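Local coordinates for ribosomal protein uL16 3-hydroxylase (Escherichia coli, PDB 4CCL), which catalyses the iron- and 2-oxoglutarate-dependent 3-hydroxylation of an arginine in ribosomal protein uL16, with growth-regulating effect, at residues Met1-Thr6 with Arg26-Phe31; Arg20-Lys25 with Ile178-Pro183; Asp33-Asp38 with Asn194-Ser199; Glu48-Leu53 with Val63-Phe68; Ile108-Ile113 with Ser273-Glu278. One frame throughout, in Å; residues are numbered along the deposited sequence.

All five contacts lie on or beside one antiparallel sheet, and their chemistry follows their place in it. Contacts 2 and 4 are strand pairings at its two outer ends, held by backbone hydrogen bonds; contact 4 is a surface contact, whereas the other four are partly buried. Contact 1 joins two loops through an aromatic cluster and touches contact 2 at I178. Contacts 3 and 5 rest on neighbouring strands, 195-202 and 108-116, and meet through a probable hydrogen bond from S199 N to M112 O. Contact 3 mixes one tyrosine-aspartate bond with apolar packing, whereas contact 5, centred about 3 Å from the centre of the chain, has charged and polar groups with waters.

Contact 1 of 5, residues Met1-Thr6 with Arg26-Phe31; sequences MEYQLT and RGFNNF
L5 and T6 run past F28 and G27 with CA atoms 5.5 Å apart for L5 and F28; neither segment is regular helix or strand, and an aromatic cluster of Y3, F28 and F31 forms beside this crossing. T6 N donates to G27 O at 2.9 Å. T6 OG1 is within reach of two carbonyls, 2.8 Å from R26 O and 2.9 Å from G27 O. A water links the two segments, donating to Q4 O and accepting from N29 N.

Y3 and L5 flank the F28 ring. Y3 turns its ring edge toward one F28 face, a T-shaped pair with centroids 5.7 Å apart and planes at 71°. L5 CD2 stands over the other face of the F28 ring, 4.2 Å from its centroid and 17° off the normal, a CH-pi contact. An alanine at F28 would probably leave the edge of Y3 and the L5 methyl, which approach opposite faces of the ring, without their partner, opening a gap above I178 of strand 178-181, which both L5 and F28 touch. F31 has CG anti to its backbone N (chi1 180°), and the ring carried there joins Y3 obliquely, F31 CE1 reaching Y3 CE1 at 3.8 Å. Beyond the rings, the hydroxyl of Y3 is hydrogen-bonded to the backbone oxygen of I32.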
# COMPACT_ATOMS: atom_id res chain seq x y z
N MSE B 1 -21.94 25.23 26.68
CA MSE B 1 -21.97 24.94 28.11
C MSE B 1 -20.61 24.44 28.57
O MSE B 1 -19.63 24.48 27.83
CB MSE B 1 -23.06 23.90 28.41
CG MSE B 1 -23.71 24.05 29.79
SE MSE B 1 -24.91 22.57 30.22
CE MSE B 1 -24.85 22.66 32.17
N GLU B 2 -20.55 23.98 29.82
CA GLU B 2 -19.37 23.31 30.35
C GLU B 2 -19.84 22.12 31.16
O GLU B 2 -20.69 22.25 32.03
CB GLU B 2 -18.56 24.27 31.22
CG GLU B 2 -17.27 23.67 31.77
N TYR B 3 -19.29 20.94 30.86
CA TYR B 3 -19.70 19.72 31.54
C TYR B 3 -18.63 19.23 32.52
O TYR B 3 -17.44 19.24 32.22
CB TYR B 3 -20.03 18.63 30.53
CG TYR B 3 -21.38 18.79 29.87
CD1 TYR B 3 -22.54 18.38 30.52
CD2 TYR B 3 -21.51 19.33 28.60
CE1 TYR B 3 -23.78 18.52 29.93
CE2 TYR B 3 -22.74 19.47 28.00
CZ TYR B 3 -23.88 19.06 28.67
OH TYR B 3 -25.11 19.20 28.08
N GLN B 4 -19.07 18.79 33.70
CA GLN B 4 -18.15 18.33 34.73
C GLN B 4 -18.29 16.83 35.05
O GLN B 4 -19.37 16.37 35.42
CB GLN B 4 -18.31 19.16 36.01
CG GLN B 4 -17.58 20.50 35.99
CD GLN B 4 -16.09 20.35 36.20
OE1 GLN B 4 -15.63 19.41 36.85
NE2 GLN B 4 -15.31 21.28 35.64
N LEU B 5 -17.20 16.09 34.90
CA LEU B 5 -17.19 14.65 35.15
C LEU B 5 -16.81 14.33 36.59
O LEU B 5 -15.83 14.86 37.12
CB LEU B 5 -16.21 13.95 34.20
CG LEU B 5 -16.84 13.04 33.14
CD1 LEU B 5 -15.77 12.27 32.37
CD2 LEU B 5 -17.82 12.10 33.80
N THR B 6 -17.59 13.46 37.23
CA THR B 6 -17.37 13.11 38.63
C THR B 6 -16.50 11.87 38.80
O THR B 6 -16.25 11.42 39.92
CB THR B 6 -18.70 12.92 39.38
OG1 THR B 6 -19.41 11.81 38.81
CG2 THR B 6 -19.56 14.17 39.29
N ARG B 26 -24.16 8.54 38.02
CA ARG B 26 -24.09 9.99 38.17
C ARG B 26 -22.73 10.52 37.75
O ARG B 26 -22.13 11.34 38.45
CB ARG B 26 -24.38 10.41 39.61
CG ARG B 26 -25.68 9.85 40.18
CD ARG B 26 -26.84 10.82 40.01
NE ARG B 26 -27.52 11.06 41.28
CZ ARG B 26 -27.56 12.24 41.90
NH1 ARG B 26 -26.97 13.29 41.36
NH2 ARG B 26 -28.21 12.36 43.05
N GLY B 27 -22.23 10.03 36.61
CA GLY B 27 -20.99 10.52 36.04
C GLY B 27 -21.10 12.02 35.86
O GLY B 27 -20.17 12.77 36.13
N PHE B 28 -22.27 12.44 35.39
CA PHE B 28 -22.63 13.85 35.37
C PHE B 28 -23.77 14.09 36.36
O PHE B 28 -24.79 13.40 36.32
CB PHE B 28 -23.07 14.28 33.97
CG PHE B 28 -21.97 14.22 32.96
CD1 PHE B 28 -20.97 15.18 32.94
CD2 PHE B 28 -21.95 13.22 32.01
CE1 PHE B 28 -19.96 15.13 32.00
CE2 PHE B 28 -20.94 13.16 31.07
CZ PHE B 28 -19.94 14.11 31.07
N ASN B 29 -23.58 15.05 37.26
CA ASN B 29 -24.62 15.44 38.20
C ASN B 29 -25.56 16.46 37.57
O ASN B 29 -25.10 17.38 36.89
CB ASN B 29 -24.01 16.04 39.47
CG ASN B 29 -23.14 15.05 40.22
OD1 ASN B 29 -23.34 13.84 40.13
ND2 ASN B 29 -22.18 15.57 40.98
N ASN B 30 -26.85 16.29 37.82
CA ASN B 30 -27.89 17.13 37.22
C ASN B 30 -27.65 17.29 35.73
O ASN B 30 -27.42 18.40 35.25
CB ASN B 30 -27.94 18.50 37.90
CG ASN B 30 -28.08 18.39 39.40
OD1 ASN B 30 -27.19 18.80 40.15
ND2 ASN B 30 -29.19 17.83 39.86
N PHE B 31 -27.73 16.19 35.00
CA PHE B 31 -27.33 16.19 33.60
C PHE B 31 -28.36 16.88 32.73
O PHE B 31 -29.53 16.51 32.70
CB PHE B 31 -27.08 14.76 33.11
CG PHE B 31 -26.67 14.68 31.67
CD1 PHE B 31 -25.38 15.02 31.28
CD2 PHE B 31 -27.57 14.26 30.70
CE1 PHE B 31 -25.00 14.95 29.95
CE2 PHE B 31 -27.19 14.19 29.37
CZ PHE B 31 -25.91 14.53 29.00
O HOH W 1 -21.13 16.49 37.44

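Contact 2 of 5, residues Arg20-Lys25 with Ile178-Pro183; sequences RPVVLK and ILYIPP
L24 N donates to I178 O at 2.6 Å with an N-H...O angle of 163°, and V23 CA approaches the same I178 O at 3.4 Å in a CA-H...O contact. The return bond, I178 N to L24 O at 2.8 Å, makes L24 and I178 a hydrogen-bonded antiparallel pair. V23 and L179 follow as a non-hydrogen-bonded pair, and V22 and Y180 as a second hydrogen-bonded one, with Y180 N to V22 O at 2.9 Å and V22 N to Y180 O at 3.0 Å. The strand directions differ by 155°.

This alternation sets V22, L24, I178 and Y180 on one face of the sheet and V23 and L179 on the other. The sheet belongs to the double-stranded beta-helix of the JmjC oxygenases; strand 22-24 is outermost in it within this chain, while strand 178-181 pairs on its far side with strand 131-135. L179 CG lies anti to the backbone N (chi1 172°), and from there L179 CD1 meets V23 CG2 at 3.8 Å; L24 CD1 rests against I178 CB. The Y180 ring takes V22 CG2 and R20 O at its edge, with R20 O 3.5 Å from Y180 CE2; its hydroxyl is bonded to D130 OD2 and Q18 N, which fixes the far end of the ring. Just before strand 22-24 and just after strand 178-181, P21 and P182 cross at about a right angle, P21 CB to P182 CD 3.7 Å. I181 lies close to the iron ligand H187 and packs on V131 and I133.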
# COMPACT_ATOMS: atom_id res chain seq x y z
N ARG B 20 -11.89 -3.74 31.79
CA ARG B 20 -13.22 -4.17 32.23
C ARG B 20 -14.22 -3.04 32.08
O ARG B 20 -13.88 -1.87 32.25
CB ARG B 20 -13.18 -4.60 33.69
CG ARG B 20 -12.12 -5.64 34.02
CD ARG B 20 -12.33 -6.93 33.25
NE ARG B 20 -13.57 -7.60 33.64
CZ ARG B 20 -14.07 -8.66 33.01
NH1 ARG B 20 -13.44 -9.17 31.97
NH2 ARG B 20 -15.20 -9.21 33.43
N PRO B 21 -15.48 -3.39 31.75
CA PRO B 21 -16.54 -2.38 31.68
C PRO B 21 -17.05 -1.95 33.04
O PRO B 21 -16.97 -2.72 34.01
CB PRO B 21 -17.65 -3.10 30.90
CG PRO B 21 -17.44 -4.53 31.21
CD PRO B 21 -15.95 -4.72 31.32
N VAL B 22 -17.57 -0.73 33.13
CA VAL B 22 -18.20 -0.27 34.36
C VAL B 22 -19.44 0.56 34.08
O VAL B 22 -19.59 1.13 33.00
CB VAL B 22 -17.26 0.59 35.23
CG1 VAL B 22 -17.08 -0.04 36.60
CG2 VAL B 22 -15.93 0.84 34.54
N VAL B 23 -20.34 0.61 35.05
CA VAL B 23 -21.39 1.61 35.06
C VAL B 23 -20.94 2.69 36.03
O VAL B 23 -20.75 2.42 37.21
CB VAL B 23 -22.74 1.05 35.52
CG1 VAL B 23 -23.76 2.17 35.62
CG2 VAL B 23 -23.22 -0.03 34.56
N LEU B 24 -20.77 3.90 35.52
CA LEU B 24 -20.40 5.00 36.39
C LEU B 24 -21.68 5.77 36.66
O LEU B 24 -22.22 6.44 35.78
CB LEU B 24 -19.38 5.90 35.69
CG LEU B 24 -18.18 5.18 35.06
CD1 LEU B 24 -17.46 6.09 34.07
CD2 LEU B 24 -17.22 4.68 36.13
N LYS B 25 -22.16 5.66 37.90
CA LYS B 25 -23.45 6.24 38.26
C LYS B 25 -23.26 7.72 38.56
O LYS B 25 -22.33 8.10 39.27
CB LYS B 25 -24.03 5.53 39.48
CG LYS B 25 -24.31 4.04 39.29
CD LYS B 25 -25.80 3.73 39.33
CE LYS B 25 -26.46 3.96 37.98
NZ LYS B 25 -27.94 3.89 38.09
N ILE B 178 -23.06 6.81 33.13
CA ILE B 178 -22.17 6.47 32.02
C ILE B 178 -21.80 5.00 32.08
O ILE B 178 -21.50 4.46 33.14
CB ILE B 178 -20.87 7.29 32.08
CG1 ILE B 178 -21.19 8.77 32.26
CG2 ILE B 178 -20.05 7.07 30.82
CD1 ILE B 178 -19.98 9.61 32.52
N LEU B 179 -21.85 4.34 30.92
CA LEU B 179 -21.40 2.96 30.81
C LEU B 179 -20.14 2.90 29.96
O LEU B 179 -20.18 3.11 28.75
CB LEU B 179 -22.51 2.11 30.18
CG LEU B 179 -22.17 0.67 29.81
CD1 LEU B 179 -21.77 -0.13 31.03
CD2 LEU B 179 -23.36 0.01 29.11
N TYR B 180 -19.01 2.60 30.59
CA TYR B 180 -17.76 2.41 29.86
C TYR B 180 -17.60 0.96 29.44
O TYR B 180 -17.60 0.06 30.28
CB TYR B 180 -16.54 2.82 30.68
CG TYR B 180 -15.26 2.32 30.05
CD1 TYR B 180 -14.78 2.89 28.88
CD2 TYR B 180 -14.56 1.25 30.59
CE1 TYR B 180 -13.62 2.42 28.28
CE2 TYR B 180 -13.40 0.78 29.99
CZ TYR B 180 -12.94 1.37 28.84
OH TYR B 180 -11.80 0.91 28.24
N ILE B 181 -17.49 0.75 28.13
CA ILE B 181 -17.23 -0.57 27.55
C ILE B 181 -15.91 -0.64 26.78
O ILE B 181 -15.73 0.08 25.80
CB ILE B 181 -18.38 -1.00 26.63
CG1 ILE B 181 -19.74 -0.72 27.30
CG2 ILE B 181 -18.24 -2.47 26.27
CD1 ILE B 181 -20.93 -0.97 26.40
N PRO B 182 -14.98 -1.51 27.22
CA PRO B 182 -13.77 -1.77 26.43
C PRO B 182 -14.13 -2.61 25.20
O PRO B 182 -15.18 -3.24 25.20
CB PRO B 182 -12.90 -2.61 27.38
CG PRO B 182 -13.56 -2.52 28.73
CD PRO B 182 -15.01 -2.29 28.46
N PRO B 183 -13.26 -2.61 24.18
CA PRO B 183 -13.54 -3.41 22.98
C PRO B 183 -13.56 -4.91 23.26
O PRO B 183 -12.76 -5.39 24.07
CB PRO B 183 -12.36 -3.07 22.05
CG PRO B 183 -11.29 -2.58 22.96
CD PRO B 183 -12.01 -1.85 24.05

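Contact 3 of 5, residues Asp33-Asp38 with Asn194-Ser199; sequences DPISPD and NAMNYS
Y198 OH donates to D33 OD2 at 2.7 Å, meeting the carboxylate on its anti side, 29° out of its plane. The two side chains cross at about a right angle, with OD2 in the plane of the tyrosine ring at its edge. P34 comes tip to tip with the same ring, its CG 3.6 Å from Y198 CE2. Alongside, the selenomethionine M196 ends in a methyl, CE, that lies 3.6 Å from I35 CG2 and also reaches P37 CD; its chain is bent at chi2 (-85°) and at chi3 (-92°), which curls it toward I35.

A second shell surrounds these groups. D33 OD2 accepts another hydrogen bond from T137 N, so two donors hold that oxygen. S36 OG bonds to E39 N and N-caps helix 37-45, while I113 of strand 108-116 backs I35. Turned away from the segment, N197 OD1 accepts from W142 NE1 and from R140 NH1, of the residue that probably binds substrate. The contact thus closes a helix start over strand 195-202 of the JmjC double-stranded beta-helix.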
# COMPACT_ATOMS: atom_id res chain seq x y z
N ASP B 33 -29.20 17.75 28.91
CA ASP B 33 -28.88 17.33 27.56
C ASP B 33 -28.48 18.50 26.68
O ASP B 33 -29.14 19.54 26.68
CB ASP B 33 -30.07 16.58 26.94
CG ASP B 33 -30.39 15.30 27.68
OD1 ASP B 33 -30.53 15.35 28.93
OD2 ASP B 33 -30.51 14.25 27.03
N PRO B 34 -27.39 18.34 25.92
CA PRO B 34 -26.87 19.40 25.05
C PRO B 34 -27.81 19.67 23.88
O PRO B 34 -27.86 20.79 23.37
CB PRO B 34 -25.55 18.83 24.54
CG PRO B 34 -25.72 17.35 24.62
CD PRO B 34 -26.58 17.11 25.82
N ILE B 35 -28.57 18.65 23.49
CA ILE B 35 -29.43 18.76 22.32
C ILE B 35 -30.78 18.08 22.60
O ILE B 35 -30.91 17.31 23.56
CB ILE B 35 -28.73 18.15 21.08
CG1 ILE B 35 -29.33 18.69 19.78
CG2 ILE B 35 -28.74 16.64 21.13
CD1 ILE B 35 -28.76 18.06 18.53
N SER B 36 -31.77 18.36 21.77
CA SER B 36 -33.12 17.82 21.95
C SER B 36 -33.44 16.89 20.78
O SER B 36 -32.83 17.01 19.72
CB SER B 36 -34.15 18.96 22.02
OG SER B 36 -34.63 19.29 20.73
N PRO B 37 -34.37 15.93 20.99
CA PRO B 37 -34.74 14.98 19.93
C PRO B 37 -35.16 15.66 18.63
O PRO B 37 -34.91 15.14 17.54
CB PRO B 37 -35.93 14.24 20.54
CG PRO B 37 -35.69 14.30 22.01
CD PRO B 37 -35.07 15.65 22.25
N ASP B 38 -35.80 16.83 18.76
CA ASP B 38 -36.21 17.62 17.61
C ASP B 38 -35.00 18.16 16.84
O ASP B 38 -34.90 17.97 15.63
CB ASP B 38 -37.10 18.78 18.06
CG ASP B 38 -38.53 18.34 18.33
OD1 ASP B 38 -38.96 17.34 17.73
OD2 ASP B 38 -39.21 19.00 19.15
N ASN B 194 -38.71 7.20 26.59
CA ASN B 194 -38.09 7.84 25.43
C ASN B 194 -36.69 8.29 25.81
O ASN B 194 -36.51 9.02 26.78
CB ASN B 194 -38.90 9.05 24.99
CG ASN B 194 -39.92 8.72 23.91
OD1 ASN B 194 -40.10 7.56 23.54
ND2 ASN B 194 -40.61 9.75 23.42
N ALA B 195 -35.69 7.87 25.04
CA ALA B 195 -34.32 7.98 25.52
C ALA B 195 -33.32 8.63 24.56
O ALA B 195 -33.41 8.48 23.34
CB ALA B 195 -33.82 6.62 25.94
N MSE B 196 -32.36 9.34 25.15
CA MSE B 196 -31.24 9.92 24.42
C MSE B 196 -29.93 9.38 24.98
O MSE B 196 -29.68 9.44 26.19
CB MSE B 196 -31.27 11.45 24.53
CG MSE B 196 -32.39 12.09 23.73
SE MSE B 196 -31.92 12.37 21.86
CE MSE B 196 -31.22 14.19 22.01
N ASN B 197 -29.10 8.83 24.10
CA ASN B 197 -27.80 8.31 24.50
C ASN B 197 -26.67 8.99 23.74
O ASN B 197 -26.76 9.22 22.54
CB ASN B 197 -27.74 6.79 24.29
CG ASN B 197 -28.18 6.01 25.51
OD1 ASN B 197 -27.83 4.85 25.68
ND2 ASN B 197 -28.96 6.66 26.38
N TYR B 198 -25.60 9.29 24.47
CA TYR B 198 -24.46 9.98 23.88
C TYR B 198 -23.23 9.11 23.99
O TYR B 198 -22.67 8.94 25.07
CB TYR B 198 -24.22 11.31 24.59
CG TYR B 198 -25.46 12.17 24.69
CD1 TYR B 198 -26.41 11.96 25.68
CD2 TYR B 198 -25.68 13.20 23.77
CE1 TYR B 198 -27.54 12.73 25.76
CE2 TYR B 198 -26.81 13.98 23.85
CZ TYR B 198 -27.74 13.75 24.85
OH TYR B 198 -28.87 14.52 24.94
N SER B 199 -22.77 8.60 22.86
CA SER B 199 -21.62 7.72 22.84
C SER B 199 -20.36 8.49 22.46
O SER B 199 -20.25 9.01 21.34
CB SER B 199 -21.85 6.55 21.89
OG SER B 199 -22.94 5.74 22.33

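Contact 4 of 5, residues Glu48-Leu53 with Val63-Phe68; sequences EVDSRL and VSHGPF
D50 and H65 are the first to approach, D50 OD1 lying 4.1 Å from H65 NE2, a nearness of ionisable groups rather than a bond. At S51 the backbone joins: G66 N donates to S51 O at 2.8 Å with an N-H...O angle of 163°. S51 OG reaches the ring of F68, 3.7 Å from F68 CE2.

R52 faces H65 as a non-hydrogen-bonded antiparallel pair. The side chains lie side by side and point the same way, with R52 CB centred over the imidazole face, 4.2 Å from its centroid and 8° off the normal, a CH-pi contact. With R52 CG between the backbone N and the carbonyl carbon (chi1 51°), the chain continues beside the imidazole, and R52 CD is 3.8 Å from H65 CE1. V63 CG1 lies over one face of the guanidinium. R52 NH1 makes a long, weak ion pair with D158.

L53 and S64 continue the pairing toward the hairpin turn as a hydrogen-bonded pair: L53 N to S64 O is 2.8 Å and S64 N to L53 O 2.9 Å. On the face opposite R52, L53 CG meets F68 CZ at 4.2 Å.

Strands 51-57 and 60-65 form this beta hairpin at one end of the sheet. Strand 79-83 flanks strand 51-57, with S51 on V83, L53 on W79 and F68 on L81; V49 leans on W89 of helix 86-89, and L159 packs on R52 and V63.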
# COMPACT_ATOMS: atom_id res chain seq x y z
N GLU B 48 -25.35 16.24 4.68
CA GLU B 48 -23.92 16.04 4.93
C GLU B 48 -23.69 15.19 6.18
O GLU B 48 -22.57 14.79 6.47
CB GLU B 48 -23.19 17.38 5.07
CG GLU B 48 -23.96 18.58 4.54
CD GLU B 48 -24.91 19.16 5.57
OE1 GLU B 48 -24.55 19.17 6.77
OE2 GLU B 48 -26.01 19.60 5.18
N VAL B 49 -24.78 14.92 6.90
CA VAL B 49 -24.72 14.13 8.13
C VAL B 49 -24.89 12.64 7.86
O VAL B 49 -25.68 12.24 7.00
CB VAL B 49 -25.82 14.60 9.11
CG1 VAL B 49 -25.67 13.91 10.45
CG2 VAL B 49 -25.75 16.11 9.29
N ASP B 50 -24.15 11.82 8.60
CA ASP B 50 -24.32 10.37 8.56
C ASP B 50 -25.33 10.01 9.64
O ASP B 50 -25.05 10.15 10.83
CB ASP B 50 -22.98 9.67 8.81
CG ASP B 50 -23.08 8.14 8.68
OD1 ASP B 50 -24.19 7.58 8.78
OD2 ASP B 50 -22.02 7.50 8.48
N SER B 51 -26.48 9.51 9.22
CA SER B 51 -27.53 9.10 10.14
C SER B 51 -28.23 7.85 9.62
O SER B 51 -28.20 7.57 8.43
CB SER B 51 -28.54 10.22 10.35
OG SER B 51 -29.19 10.57 9.14
N ARG B 52 -28.86 7.11 10.53
CA ARG B 52 -29.61 5.92 10.14
C ARG B 52 -30.75 5.60 11.10
O ARG B 52 -30.70 5.94 12.28
CB ARG B 52 -28.68 4.72 10.00
CG ARG B 52 -27.76 4.48 11.19
CD ARG B 52 -26.64 3.51 10.83
NE ARG B 52 -26.82 2.20 11.44
CZ ARG B 52 -26.05 1.15 11.19
NH1 ARG B 52 -25.05 1.25 10.32
NH2 ARG B 52 -26.28 -0.01 11.79
N LEU B 53 -31.78 4.94 10.58
CA LEU B 53 -32.89 4.45 11.38
C LEU B 53 -32.79 2.94 11.49
O LEU B 53 -32.69 2.24 10.48
CB LEU B 53 -34.23 4.82 10.75
CG LEU B 53 -34.98 6.03 11.32
CD1 LEU B 53 -36.34 6.16 10.66
CD2 LEU B 53 -35.12 5.89 12.82
N VAL B 63 -32.97 -1.64 8.45
CA VAL B 63 -32.02 -0.54 8.57
C VAL B 63 -32.12 0.39 7.37
O VAL B 63 -31.94 -0.03 6.23
CB VAL B 63 -30.57 -1.05 8.70
CG1 VAL B 63 -29.59 0.11 8.60
CG2 VAL B 63 -30.40 -1.79 10.02
N SER B 64 -32.41 1.66 7.63
CA SER B 64 -32.53 2.65 6.57
C SER B 64 -31.51 3.77 6.75
O SER B 64 -31.41 4.35 7.82
CB SER B 64 -33.94 3.24 6.55
OG SER B 64 -33.99 4.43 5.79
N HIS B 65 -30.76 4.09 5.70
CA HIS B 65 -29.76 5.14 5.80
C HIS B 65 -30.30 6.51 5.40
O HIS B 65 -30.99 6.65 4.39
CB HIS B 65 -28.51 4.80 4.98
CG HIS B 65 -27.34 4.37 5.81
ND1 HIS B 65 -27.24 3.11 6.36
CD2 HIS B 65 -26.23 5.04 6.19
CE1 HIS B 65 -26.11 3.03 7.05
NE2 HIS B 65 -25.48 4.18 6.96
N GLY B 66 -29.98 7.52 6.21
CA GLY B 66 -30.47 8.87 5.99
C GLY B 66 -29.74 9.62 4.89
O GLY B 66 -28.85 9.06 4.25
N PRO B 67 -30.09 10.90 4.68
CA PRO B 67 -31.04 11.73 5.44
C PRO B 67 -32.52 11.38 5.22
O PRO B 67 -32.83 10.45 4.47
CB PRO B 67 -30.76 13.14 4.92
CG PRO B 67 -30.25 12.93 3.54
CD PRO B 67 -29.46 11.66 3.58
N PHE B 68 -33.40 12.12 5.88
CA PHE B 68 -34.84 11.83 5.85
C PHE B 68 -35.67 13.10 5.66
O PHE B 68 -35.35 14.15 6.19
CB PHE B 68 -35.27 11.17 7.16
CG PHE B 68 -34.37 10.05 7.60
CD1 PHE B 68 -34.47 8.80 7.02
CD2 PHE B 68 -33.43 10.25 8.60
CE1 PHE B 68 -33.64 7.77 7.42
CE2 PHE B 68 -32.60 9.22 9.01
CZ PHE B 68 -32.71 7.98 8.42

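Contact 5 of 5, residues Ile108-Ile113 with Ser273-Glu278; sequences IDDLMI and SQSRHE
A histidine-carboxylate hydrogen bond between H277 and D110 joins strand 108-116 of the JmjC domain to a loop of the C-terminal, winged-helix portion. H277 ND1 donates to D110 OD2 at 2.9 Å with an N-H...O angle of 172°; the oxygen lies in the imidazole plane and is met on its anti side. D110 OD1 is held separately by N87 ND2 and receives a water that also lies 2.9 Å from S275 OG.

Strand 108-116 belongs to the double-stranded beta-helix, flanked by strands 79-83 and 195-202. The preceding residue, D109, forms a salt bridge: D109 OD2 is 2.5 Å from R276 NH1, with carboxylate and guanidinium planes 65° apart. The R276 chain bends at chi3 (67°), which places NE, while NH1 makes the contact. A phenylalanine in place of H277 would probably leave D110 OD2 without its straight N-H partner, so that the carboxylate is less firmly tied to the loop. A second water donates to D109 OD1, and R276 N gives it a weak bond at 3.4 Å.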
# COMPACT_ATOMS: atom_id res chain seq x y z
N ILE B 108 -9.27 9.53 20.87
CA ILE B 108 -10.70 9.82 20.89
C ILE B 108 -11.22 9.99 19.46
O ILE B 108 -10.48 10.43 18.58
CB ILE B 108 -11.03 11.06 21.77
CG1 ILE B 108 -12.46 10.97 22.31
CG2 ILE B 108 -10.81 12.36 21.01
CD1 ILE B 108 -12.86 12.15 23.18
N ASP B 109 -12.47 9.62 19.23
CA ASP B 109 -13.01 9.69 17.87
C ASP B 109 -14.01 10.82 17.69
O ASP B 109 -13.66 11.87 17.14
CB ASP B 109 -13.66 8.36 17.48
CG ASP B 109 -14.06 8.31 16.01
OD1 ASP B 109 -13.54 9.13 15.23
OD2 ASP B 109 -14.88 7.45 15.64
N ASP B 110 -15.22 10.63 18.19
CA ASP B 110 -16.33 11.57 18.00
C ASP B 110 -17.51 11.22 18.91
O ASP B 110 -17.47 10.24 19.65
CB ASP B 110 -16.80 11.57 16.54
CG ASP B 110 -15.97 12.49 15.66
OD1 ASP B 110 -15.66 13.62 16.10
OD2 ASP B 110 -15.60 12.07 14.55
N LEU B 111 -18.57 12.02 18.82
CA LEU B 111 -19.77 11.86 19.64
C LEU B 111 -20.96 11.47 18.76
O LEU B 111 -21.41 12.27 17.94
CB LEU B 111 -20.07 13.18 20.37
CG LEU B 111 -20.98 13.26 21.60
CD1 LEU B 111 -22.44 12.98 21.29
CD2 LEU B 111 -20.49 12.33 22.69
N MSE B 112 -21.47 10.26 18.95
CA MSE B 112 -22.67 9.86 18.20
C MSE B 112 -23.87 9.78 19.13
O MSE B 112 -23.78 9.27 20.25
CB MSE B 112 -22.44 8.54 17.44
CG MSE B 112 -22.84 7.26 18.17
SE MSE B 112 -24.74 6.78 17.96
CE MSE B 112 -24.72 5.14 19.01
N ILE B 113 -25.01 10.32 18.68
CA ILE B 113 -26.20 10.37 19.52
C ILE B 113 -27.29 9.44 19.00
O ILE B 113 -27.52 9.36 17.80
CB ILE B 113 -26.77 11.81 19.59
CG1 ILE B 113 -25.72 12.78 20.11
CG2 ILE B 113 -28.02 11.86 20.46
CD1 ILE B 113 -26.20 14.20 20.25
N SER B 273 -4.38 12.89 12.29
CA SER B 273 -5.02 14.20 12.47
C SER B 273 -6.28 14.36 11.62
O SER B 273 -6.99 15.35 11.74
CB SER B 273 -4.03 15.33 12.19
OG SER B 273 -3.36 15.15 10.95
N GLN B 274 -6.54 13.37 10.76
CA GLN B 274 -7.75 13.36 9.94
C GLN B 274 -8.92 12.72 10.68
O GLN B 274 -8.75 11.74 11.41
CB GLN B 274 -7.49 12.64 8.62
CG GLN B 274 -7.45 13.56 7.41
CD GLN B 274 -6.65 12.98 6.26
OE1 GLN B 274 -7.05 13.06 5.10
NE2 GLN B 274 -5.50 12.40 6.57
N SER B 275 -10.12 13.28 10.50
CA SER B 275 -11.32 12.77 11.15
C SER B 275 -12.01 11.68 10.33
O SER B 275 -12.06 11.75 9.10
CB SER B 275 -12.30 13.92 11.44
OG SER B 275 -13.47 13.44 12.06
N ARG B 276 -12.55 10.68 11.02
CA ARG B 276 -13.25 9.58 10.37
C ARG B 276 -14.61 10.00 9.81
O ARG B 276 -15.22 9.27 9.03
CB ARG B 276 -13.42 8.40 11.33
CG ARG B 276 -12.13 7.61 11.58
CD ARG B 276 -12.32 6.53 12.64
NE ARG B 276 -13.22 5.46 12.21
CZ ARG B 276 -14.49 5.34 12.59
NH1 ARG B 276 -15.02 6.23 13.42
NH2 ARG B 276 -15.22 4.33 12.15
N HIS B 277 -15.09 11.18 10.21
CA HIS B 277 -16.35 11.70 9.69
C HIS B 277 -16.15 13.07 9.04
O HIS B 277 -15.17 13.76 9.31
CB HIS B 277 -17.39 11.79 10.80
CG HIS B 277 -17.62 10.50 11.52
ND1 HIS B 277 -17.10 10.25 12.78
CD2 HIS B 277 -18.31 9.39 11.17
CE1 HIS B 277 -17.46 9.04 13.16
NE2 HIS B 277 -18.19 8.49 12.21
N GLU B 278 -17.11 13.45 8.20
CA GLU B 278 -17.03 14.72 7.48
C GLU B 278 -17.15 15.92 8.42
O GLU B 278 -18.10 16.03 9.20
CB GLU B 278 -18.11 14.78 6.40
CG GLU B 278 -18.11 16.05 5.58
CD GLU B 278 -19.03 15.98 4.37
OE1 GLU B 278 -20.26 15.94 4.56
OE2 GLU B 278 -18.51 15.96 3.24
O HOH W 2 -12.22 11.20 14.36
O HOH W 3 -12.99 13.79 14.90